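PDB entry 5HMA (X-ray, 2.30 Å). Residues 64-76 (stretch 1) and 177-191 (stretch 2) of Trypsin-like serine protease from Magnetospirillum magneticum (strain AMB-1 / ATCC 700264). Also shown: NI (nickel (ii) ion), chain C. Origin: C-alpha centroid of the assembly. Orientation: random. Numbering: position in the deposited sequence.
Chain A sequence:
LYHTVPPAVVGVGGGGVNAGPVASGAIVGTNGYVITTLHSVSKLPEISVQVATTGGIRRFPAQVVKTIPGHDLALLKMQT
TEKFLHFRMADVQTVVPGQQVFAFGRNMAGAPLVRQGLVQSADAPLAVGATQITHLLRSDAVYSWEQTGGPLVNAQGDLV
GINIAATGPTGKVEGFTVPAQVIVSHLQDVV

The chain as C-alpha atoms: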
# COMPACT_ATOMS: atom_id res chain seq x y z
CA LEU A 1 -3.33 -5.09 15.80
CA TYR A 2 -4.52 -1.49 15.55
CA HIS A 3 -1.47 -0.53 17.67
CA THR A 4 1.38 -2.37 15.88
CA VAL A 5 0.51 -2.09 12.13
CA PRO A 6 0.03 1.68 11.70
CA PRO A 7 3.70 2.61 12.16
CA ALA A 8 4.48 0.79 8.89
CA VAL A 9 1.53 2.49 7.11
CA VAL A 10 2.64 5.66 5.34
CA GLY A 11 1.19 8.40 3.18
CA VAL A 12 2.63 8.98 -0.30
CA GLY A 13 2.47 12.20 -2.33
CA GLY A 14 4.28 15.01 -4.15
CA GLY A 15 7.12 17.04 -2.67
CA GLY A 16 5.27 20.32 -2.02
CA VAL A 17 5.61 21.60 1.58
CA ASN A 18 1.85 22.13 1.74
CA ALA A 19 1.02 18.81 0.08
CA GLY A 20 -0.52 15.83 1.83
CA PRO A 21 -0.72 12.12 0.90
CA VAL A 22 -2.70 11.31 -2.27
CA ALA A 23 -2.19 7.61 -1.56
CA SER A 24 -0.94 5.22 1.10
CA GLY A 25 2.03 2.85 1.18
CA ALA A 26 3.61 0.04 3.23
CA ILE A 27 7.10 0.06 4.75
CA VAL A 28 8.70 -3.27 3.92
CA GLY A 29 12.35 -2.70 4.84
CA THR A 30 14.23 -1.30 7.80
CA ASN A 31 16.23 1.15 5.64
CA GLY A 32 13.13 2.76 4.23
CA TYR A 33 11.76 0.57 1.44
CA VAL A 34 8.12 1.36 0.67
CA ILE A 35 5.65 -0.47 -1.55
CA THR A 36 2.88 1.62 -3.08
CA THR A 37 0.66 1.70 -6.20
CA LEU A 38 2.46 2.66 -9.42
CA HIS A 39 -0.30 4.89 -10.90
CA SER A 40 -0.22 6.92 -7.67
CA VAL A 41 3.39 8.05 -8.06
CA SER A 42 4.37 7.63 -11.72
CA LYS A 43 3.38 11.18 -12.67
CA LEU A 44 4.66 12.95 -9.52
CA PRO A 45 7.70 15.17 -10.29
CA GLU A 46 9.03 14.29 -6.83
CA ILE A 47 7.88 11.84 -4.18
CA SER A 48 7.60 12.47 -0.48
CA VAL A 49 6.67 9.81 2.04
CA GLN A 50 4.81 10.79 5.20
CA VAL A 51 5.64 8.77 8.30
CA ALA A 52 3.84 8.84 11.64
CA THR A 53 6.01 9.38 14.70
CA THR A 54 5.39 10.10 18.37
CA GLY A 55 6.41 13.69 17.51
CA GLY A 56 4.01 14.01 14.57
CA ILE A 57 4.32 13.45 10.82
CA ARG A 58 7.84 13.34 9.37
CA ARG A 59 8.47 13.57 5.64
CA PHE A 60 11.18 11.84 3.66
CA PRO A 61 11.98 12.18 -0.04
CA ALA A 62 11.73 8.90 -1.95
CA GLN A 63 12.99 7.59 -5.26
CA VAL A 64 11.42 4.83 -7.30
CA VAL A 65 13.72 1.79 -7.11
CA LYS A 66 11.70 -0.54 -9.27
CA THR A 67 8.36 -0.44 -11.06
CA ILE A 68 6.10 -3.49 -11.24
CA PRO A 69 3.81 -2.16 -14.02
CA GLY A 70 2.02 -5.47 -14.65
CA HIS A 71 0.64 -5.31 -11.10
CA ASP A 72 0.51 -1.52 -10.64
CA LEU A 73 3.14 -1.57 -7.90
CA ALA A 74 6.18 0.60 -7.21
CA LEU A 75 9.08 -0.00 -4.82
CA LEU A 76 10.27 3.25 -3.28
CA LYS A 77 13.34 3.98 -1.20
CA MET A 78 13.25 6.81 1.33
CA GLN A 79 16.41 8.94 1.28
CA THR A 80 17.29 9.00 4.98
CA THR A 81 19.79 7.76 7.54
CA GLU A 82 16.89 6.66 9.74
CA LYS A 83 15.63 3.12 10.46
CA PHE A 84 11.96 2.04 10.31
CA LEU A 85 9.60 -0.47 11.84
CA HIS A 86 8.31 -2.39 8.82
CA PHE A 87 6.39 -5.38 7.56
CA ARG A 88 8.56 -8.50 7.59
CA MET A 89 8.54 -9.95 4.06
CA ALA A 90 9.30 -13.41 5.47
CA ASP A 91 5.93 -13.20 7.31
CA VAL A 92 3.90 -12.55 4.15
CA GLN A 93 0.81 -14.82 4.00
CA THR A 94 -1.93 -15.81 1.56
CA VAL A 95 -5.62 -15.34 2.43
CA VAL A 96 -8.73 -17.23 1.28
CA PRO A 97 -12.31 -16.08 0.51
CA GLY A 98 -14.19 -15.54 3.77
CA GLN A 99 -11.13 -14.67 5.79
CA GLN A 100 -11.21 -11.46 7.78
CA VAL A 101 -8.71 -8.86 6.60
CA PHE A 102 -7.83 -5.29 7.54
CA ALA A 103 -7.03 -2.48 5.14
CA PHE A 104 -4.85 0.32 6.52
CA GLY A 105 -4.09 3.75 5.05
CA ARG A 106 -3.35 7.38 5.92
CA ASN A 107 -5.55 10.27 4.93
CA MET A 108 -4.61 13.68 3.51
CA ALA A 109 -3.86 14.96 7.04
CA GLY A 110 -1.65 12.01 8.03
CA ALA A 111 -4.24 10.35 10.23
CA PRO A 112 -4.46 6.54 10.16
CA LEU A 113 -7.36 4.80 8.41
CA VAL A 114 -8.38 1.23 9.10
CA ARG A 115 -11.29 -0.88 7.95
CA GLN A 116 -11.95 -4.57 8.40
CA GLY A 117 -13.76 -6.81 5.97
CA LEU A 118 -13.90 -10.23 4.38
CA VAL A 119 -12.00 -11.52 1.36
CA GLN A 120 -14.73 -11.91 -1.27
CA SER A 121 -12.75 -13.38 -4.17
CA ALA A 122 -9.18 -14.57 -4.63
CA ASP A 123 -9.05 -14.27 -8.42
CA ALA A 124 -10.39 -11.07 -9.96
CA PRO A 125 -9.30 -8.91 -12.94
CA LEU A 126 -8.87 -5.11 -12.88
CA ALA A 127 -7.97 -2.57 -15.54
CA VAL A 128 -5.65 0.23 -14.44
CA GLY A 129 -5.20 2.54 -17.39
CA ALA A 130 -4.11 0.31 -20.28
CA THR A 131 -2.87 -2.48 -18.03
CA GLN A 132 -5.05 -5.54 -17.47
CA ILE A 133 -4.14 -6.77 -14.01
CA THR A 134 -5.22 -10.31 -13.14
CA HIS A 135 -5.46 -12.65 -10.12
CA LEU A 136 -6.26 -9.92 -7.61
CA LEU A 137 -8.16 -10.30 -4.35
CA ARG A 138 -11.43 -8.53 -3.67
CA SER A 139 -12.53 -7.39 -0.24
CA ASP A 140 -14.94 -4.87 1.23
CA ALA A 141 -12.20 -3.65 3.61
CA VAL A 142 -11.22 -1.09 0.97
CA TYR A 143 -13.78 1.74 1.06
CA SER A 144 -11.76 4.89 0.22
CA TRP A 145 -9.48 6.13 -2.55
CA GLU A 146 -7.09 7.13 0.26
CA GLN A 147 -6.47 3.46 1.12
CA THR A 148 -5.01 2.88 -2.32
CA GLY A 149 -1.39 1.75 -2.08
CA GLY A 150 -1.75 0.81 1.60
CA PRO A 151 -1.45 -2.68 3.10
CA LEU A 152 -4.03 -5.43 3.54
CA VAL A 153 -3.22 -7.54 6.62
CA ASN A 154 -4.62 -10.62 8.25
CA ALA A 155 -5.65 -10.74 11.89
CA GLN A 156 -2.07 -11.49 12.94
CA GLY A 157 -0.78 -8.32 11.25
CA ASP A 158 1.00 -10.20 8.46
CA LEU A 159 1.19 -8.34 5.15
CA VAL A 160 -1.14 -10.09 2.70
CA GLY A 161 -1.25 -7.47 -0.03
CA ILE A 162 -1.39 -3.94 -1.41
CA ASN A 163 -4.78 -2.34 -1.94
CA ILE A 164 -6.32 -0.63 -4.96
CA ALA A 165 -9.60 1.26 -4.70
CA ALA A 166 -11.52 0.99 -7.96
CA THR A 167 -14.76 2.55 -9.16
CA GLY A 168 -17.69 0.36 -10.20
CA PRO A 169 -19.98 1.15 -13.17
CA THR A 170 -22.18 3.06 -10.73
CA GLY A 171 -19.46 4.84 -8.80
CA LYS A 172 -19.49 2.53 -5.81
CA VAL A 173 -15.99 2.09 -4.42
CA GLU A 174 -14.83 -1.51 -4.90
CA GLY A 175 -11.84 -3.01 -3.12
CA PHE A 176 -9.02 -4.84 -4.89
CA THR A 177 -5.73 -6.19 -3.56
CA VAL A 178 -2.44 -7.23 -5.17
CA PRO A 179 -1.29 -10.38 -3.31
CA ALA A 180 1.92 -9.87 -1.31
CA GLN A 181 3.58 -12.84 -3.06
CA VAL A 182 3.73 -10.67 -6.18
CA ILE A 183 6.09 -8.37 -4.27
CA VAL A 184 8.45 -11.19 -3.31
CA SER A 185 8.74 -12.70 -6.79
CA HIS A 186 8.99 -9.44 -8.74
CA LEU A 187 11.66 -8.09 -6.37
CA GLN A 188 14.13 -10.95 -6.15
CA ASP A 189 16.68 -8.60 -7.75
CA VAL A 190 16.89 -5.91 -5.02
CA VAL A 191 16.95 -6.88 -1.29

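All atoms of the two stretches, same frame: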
# COMPACT_ATOMS: atom_id res chain seq x y z
N VAL A 64 11.90 6.11 -6.83
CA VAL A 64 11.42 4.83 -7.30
C VAL A 64 12.63 3.92 -7.54
O VAL A 64 13.55 4.29 -8.25
CB VAL A 64 10.59 4.98 -8.58
CG1 VAL A 64 10.21 3.61 -9.13
CG2 VAL A 64 9.35 5.83 -8.31
N VAL A 65 12.62 2.74 -6.93
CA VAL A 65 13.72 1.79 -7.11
C VAL A 65 13.40 0.86 -8.26
O VAL A 65 14.25 0.53 -9.08
CB VAL A 65 13.97 0.97 -5.83
CG1 VAL A 65 15.02 -0.12 -6.08
CG2 VAL A 65 14.40 1.88 -4.73
N LYS A 66 12.15 0.42 -8.29
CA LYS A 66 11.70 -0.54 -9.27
C LYS A 66 10.20 -0.40 -9.46
O LYS A 66 9.45 -0.26 -8.49
CB LYS A 66 12.06 -1.97 -8.84
CG LYS A 66 11.41 -3.04 -9.69
CD LYS A 66 12.35 -4.21 -9.93
CE LYS A 66 11.77 -5.18 -10.96
NZ LYS A 66 12.72 -6.28 -11.30
N THR A 67 9.77 -0.42 -10.71
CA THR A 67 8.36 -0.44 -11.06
C THR A 67 7.92 -1.88 -11.29
O THR A 67 8.68 -2.69 -11.81
CB THR A 67 8.06 0.38 -12.33
OG1 THR A 67 8.88 -0.09 -13.41
CG2 THR A 67 8.33 1.85 -12.10
N ILE A 68 6.69 -2.20 -10.89
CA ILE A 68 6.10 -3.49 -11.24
C ILE A 68 4.81 -3.19 -12.01
O ILE A 68 3.71 -3.38 -11.48
CB ILE A 68 5.86 -4.35 -9.99
CG1 ILE A 68 7.10 -4.36 -9.11
CG2 ILE A 68 5.49 -5.77 -10.36
CD1 ILE A 68 6.93 -5.14 -7.81
N PRO A 69 4.94 -2.70 -13.26
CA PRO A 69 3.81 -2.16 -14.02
C PRO A 69 2.67 -3.16 -14.23
O PRO A 69 1.51 -2.76 -14.17
CB PRO A 69 4.44 -1.77 -15.37
CG PRO A 69 5.63 -2.66 -15.49
CD PRO A 69 6.17 -2.76 -14.07
N GLY A 70 3.01 -4.43 -14.44
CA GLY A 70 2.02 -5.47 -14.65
C GLY A 70 1.12 -5.75 -13.45
O GLY A 70 0.15 -6.49 -13.56
N HIS A 71 1.45 -5.16 -12.31
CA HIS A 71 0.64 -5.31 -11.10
C HIS A 71 0.38 -3.96 -10.43
O HIS A 71 -0.10 -3.92 -9.31
CB HIS A 71 1.32 -6.25 -10.11
CG HIS A 71 1.61 -7.61 -10.66
ND1 HIS A 71 0.69 -8.64 -10.65
CD2 HIS A 71 2.73 -8.11 -11.24
CE1 HIS A 71 1.23 -9.71 -11.20
NE2 HIS A 71 2.46 -9.42 -11.56
N ASP A 72 0.71 -2.88 -11.14
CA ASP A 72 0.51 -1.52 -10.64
C ASP A 72 1.19 -1.30 -9.29
O ASP A 72 0.64 -0.64 -8.41
CB ASP A 72 -0.99 -1.20 -10.54
CG ASP A 72 -1.26 0.26 -10.25
OD1 ASP A 72 -0.41 1.11 -10.62
OD2 ASP A 72 -2.30 0.57 -9.63
N LEU A 73 2.39 -1.84 -9.12
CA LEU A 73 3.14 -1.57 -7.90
C LEU A 73 4.46 -0.86 -8.19
O LEU A 73 5.06 -1.01 -9.25
CB LEU A 73 3.39 -2.86 -7.12
CG LEU A 73 2.17 -3.62 -6.62
CD1 LEU A 73 2.59 -4.79 -5.76
CD2 LEU A 73 1.24 -2.69 -5.87
N ALA A 74 4.89 -0.07 -7.20
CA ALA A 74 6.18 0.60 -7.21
C ALA A 74 6.90 0.35 -5.89
O ALA A 74 6.28 0.38 -4.81
CB ALA A 74 6.02 2.10 -7.44
N LEU A 75 8.20 0.09 -5.99
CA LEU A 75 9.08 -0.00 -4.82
C LEU A 75 9.81 1.32 -4.68
O LEU A 75 10.53 1.73 -5.59
CB LEU A 75 10.10 -1.15 -4.97
CG LEU A 75 11.11 -1.25 -3.81
CD1 LEU A 75 10.39 -1.65 -2.54
CD2 LEU A 75 12.26 -2.22 -4.13
N LEU A 76 9.61 1.99 -3.55
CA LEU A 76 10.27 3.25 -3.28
C LEU A 76 11.37 3.05 -2.24
O LEU A 76 11.31 2.13 -1.42
CB LEU A 76 9.27 4.30 -2.77
CG LEU A 76 7.94 4.50 -3.49
CD1 LEU A 76 7.16 5.63 -2.83
CD2 LEU A 76 8.16 4.80 -4.96
N THR A 177 -7.00 -6.02 -4.25
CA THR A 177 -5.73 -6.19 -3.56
C THR A 177 -4.75 -7.03 -4.37
O THR A 177 -5.08 -8.15 -4.78
CB THR A 177 -5.89 -6.87 -2.17
OG1 THR A 177 -6.80 -6.12 -1.35
CG2 THR A 177 -4.54 -6.96 -1.48
N VAL A 178 -3.55 -6.48 -4.59
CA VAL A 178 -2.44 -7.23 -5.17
C VAL A 178 -1.83 -8.13 -4.10
O VAL A 178 -1.36 -7.64 -3.09
CB VAL A 178 -1.37 -6.30 -5.73
CG1 VAL A 178 -0.30 -7.11 -6.47
CG2 VAL A 178 -2.00 -5.22 -6.64
N PRO A 179 -1.85 -9.46 -4.32
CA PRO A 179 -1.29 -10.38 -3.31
C PRO A 179 0.18 -10.09 -2.99
O PRO A 179 0.94 -9.77 -3.89
CB PRO A 179 -1.45 -11.76 -3.96
CG PRO A 179 -2.60 -11.60 -4.90
CD PRO A 179 -2.50 -10.18 -5.43
N ALA A 180 0.57 -10.22 -1.73
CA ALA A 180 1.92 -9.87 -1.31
C ALA A 180 2.99 -10.74 -1.98
O ALA A 180 4.13 -10.31 -2.12
CB ALA A 180 2.04 -9.94 0.20
N GLN A 181 2.62 -11.94 -2.40
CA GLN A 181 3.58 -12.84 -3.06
C GLN A 181 4.14 -12.22 -4.34
O GLN A 181 5.27 -12.51 -4.76
CB GLN A 181 2.94 -14.20 -3.36
CG GLN A 181 3.89 -15.21 -3.99
CD GLN A 181 5.19 -15.40 -3.20
OE1 GLN A 181 5.21 -15.30 -1.96
NE2 GLN A 181 6.28 -15.65 -3.91
N VAL A 182 3.33 -11.38 -4.97
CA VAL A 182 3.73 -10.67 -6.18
C VAL A 182 4.95 -9.79 -5.88
O VAL A 182 5.87 -9.70 -6.68
CB VAL A 182 2.55 -9.84 -6.74
CG1 VAL A 182 3.04 -8.73 -7.65
CG2 VAL A 182 1.55 -10.76 -7.46
N ILE A 183 4.95 -9.18 -4.70
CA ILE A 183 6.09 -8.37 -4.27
C ILE A 183 7.37 -9.20 -4.21
O ILE A 183 8.39 -8.83 -4.78
CB ILE A 183 5.82 -7.72 -2.91
CG1 ILE A 183 4.59 -6.83 -2.97
CG2 ILE A 183 7.04 -6.92 -2.45
CD1 ILE A 183 4.18 -6.29 -1.60
N VAL A 184 7.30 -10.32 -3.50
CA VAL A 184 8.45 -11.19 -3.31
C VAL A 184 9.08 -11.60 -4.64
O VAL A 184 10.30 -11.48 -4.83
CB VAL A 184 8.06 -12.43 -2.51
CG1 VAL A 184 9.28 -13.34 -2.32
CG2 VAL A 184 7.44 -12.02 -1.17
N SER A 185 8.25 -12.10 -5.55
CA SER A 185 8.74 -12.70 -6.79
C SER A 185 9.21 -11.67 -7.81
O SER A 185 10.11 -11.95 -8.61
CB SER A 185 7.65 -13.58 -7.41
OG SER A 185 6.46 -12.84 -7.59
N HIS A 186 8.61 -10.48 -7.79
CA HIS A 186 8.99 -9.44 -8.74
C HIS A 186 10.08 -8.53 -8.16
O HIS A 186 10.45 -7.53 -8.77
CB HIS A 186 7.76 -8.62 -9.17
CG HIS A 186 6.80 -9.37 -10.05
ND1 HIS A 186 5.87 -10.25 -9.56
CD2 HIS A 186 6.64 -9.37 -11.40
CE1 HIS A 186 5.18 -10.76 -10.56
NE2 HIS A 186 5.63 -10.24 -11.69
N LEU A 187 10.61 -8.89 -7.00
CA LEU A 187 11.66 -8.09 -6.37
C LEU A 187 12.87 -8.90 -5.95
O LEU A 187 13.68 -8.45 -5.15
CB LEU A 187 11.11 -7.37 -5.15
CG LEU A 187 10.24 -6.17 -5.52
CD1 LEU A 187 9.82 -5.45 -4.26
CD2 LEU A 187 10.99 -5.25 -6.47
N GLN A 188 13.01 -10.10 -6.51
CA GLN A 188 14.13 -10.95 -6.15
C GLN A 188 15.44 -10.46 -6.77
O GLN A 188 16.42 -11.20 -6.80
CB GLN A 188 13.83 -12.39 -6.55
CG GLN A 188 13.23 -12.54 -7.93
CD GLN A 188 12.75 -13.95 -8.20
OE1 GLN A 188 12.19 -14.61 -7.32
NE2 GLN A 188 12.98 -14.43 -9.42
N ASP A 189 15.46 -9.21 -7.23
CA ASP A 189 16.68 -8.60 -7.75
C ASP A 189 17.03 -7.28 -7.04
O ASP A 189 17.69 -6.42 -7.63
CB ASP A 189 16.56 -8.36 -9.27
CG ASP A 189 15.28 -7.62 -9.66
OD1 ASP A 189 14.52 -7.20 -8.76
OD2 ASP A 189 15.04 -7.45 -10.88
N VAL A 190 16.60 -7.12 -5.79
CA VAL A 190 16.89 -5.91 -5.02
C VAL A 190 17.45 -6.25 -3.62
O VAL A 190 18.67 -6.24 -3.42
CB VAL A 190 15.64 -5.02 -4.88
CG1 VAL A 190 16.03 -3.64 -4.35
CG2 VAL A 190 14.91 -4.88 -6.22
N VAL A 191 16.56 -6.53 -2.67
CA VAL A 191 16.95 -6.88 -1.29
C VAL A 191 16.22 -8.14 -0.83
O VAL A 191 15.59 -8.16 0.23
CB VAL A 191 16.68 -5.71 -0.30
CG1 VAL A 191 17.79 -4.66 -0.38
CG2 VAL A 191 15.29 -5.11 -0.53
NI NI C . 3.82 -10.68 -12.79
O HOH W 1 4.38 -8.99 -14.09
O HOH W 2 3.24 -12.34 -11.46
O HOH W 3 2.00 -10.93 -14.05

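Stretch 1 is a β-hairpin. Its strands, 64-68 and 73-76, are joined by a turn that includes a short 3-10 segment at 69-70. Backbone hydrogen bonds hold the strands together: Leu75 N to Lys66 O at 2.8 Å, and Ile68 N to Leu73 O at 2.6 Å. Stretch 2 ends a strand at Pro179, enters a short helix, and leaves helical geometry at His186. No backbone hydrogen bond links the two stretches, so side chains carry the contact. Together the two surfaces bury 637 Å².

The apolar contacts form a continuous patch. In the alternating pattern of a strand, Leu73 and Leu75 point toward stretch 2, while Ala74 between them makes no contact with it. Leu73 CD1 lies 3.8 Å from Val178 CG1 and 4.0 Å from Ile183 CG1, so one methyl touches both the strand and the helix. Leu75 CD2 lies 4.0 Å from Leu187 CD2 and 4.0 Å from Val190 CG1. On the other strand, Ile68 CD1 reaches His186 CB at 3.8 Å and Leu187 CG at 4.2 Å. Val65 CG1 meets Val190 CG1 at 4.1 Å. These contacts keep hydrocarbon surface away from water.

One salt bridge crosses the contact. Lys66 NZ donates a hydrogen bond to Asp189 OD2 at 2.6 Å, pairing opposite charges. The lysine chain is also used along its length: Lys66 CD lies 3.9 Å from Leu187 CD2. Asp189 is poorly ordered, so the details of this bridge deserve caution.

A nickel ion joins the stretches through two histidines. His71 NE2 and His186 NE2 each bind NI at 2.2 Å, and three waters bind it at the same distance. The two nitrogens, His71 NE2 and His186 NE2, are 3.3 Å apart but do not hydrogen-bond, because both coordinate the metal. The rings form an offset edge-to-face pair, with the edge of His71 toward the face of His186. Their centroids are 4.5 Å apart and their planes meet at 68°.

Other contacts support this site. Val182 CG1 sits over one face of the His71 ring, 3.6 Å from its centroid, in a CH-pi contact. His186 ND1 donates to Val182 O at 2.9 Å, which helps orient the ring with NE2 on the metal. A weak hydrogen bond runs from His186 ND1 to Ser185 OG at 3.3 Å. Ser185 OG in turn donates to Gln181 O at 3.1 Å, tying the serine back to the helix.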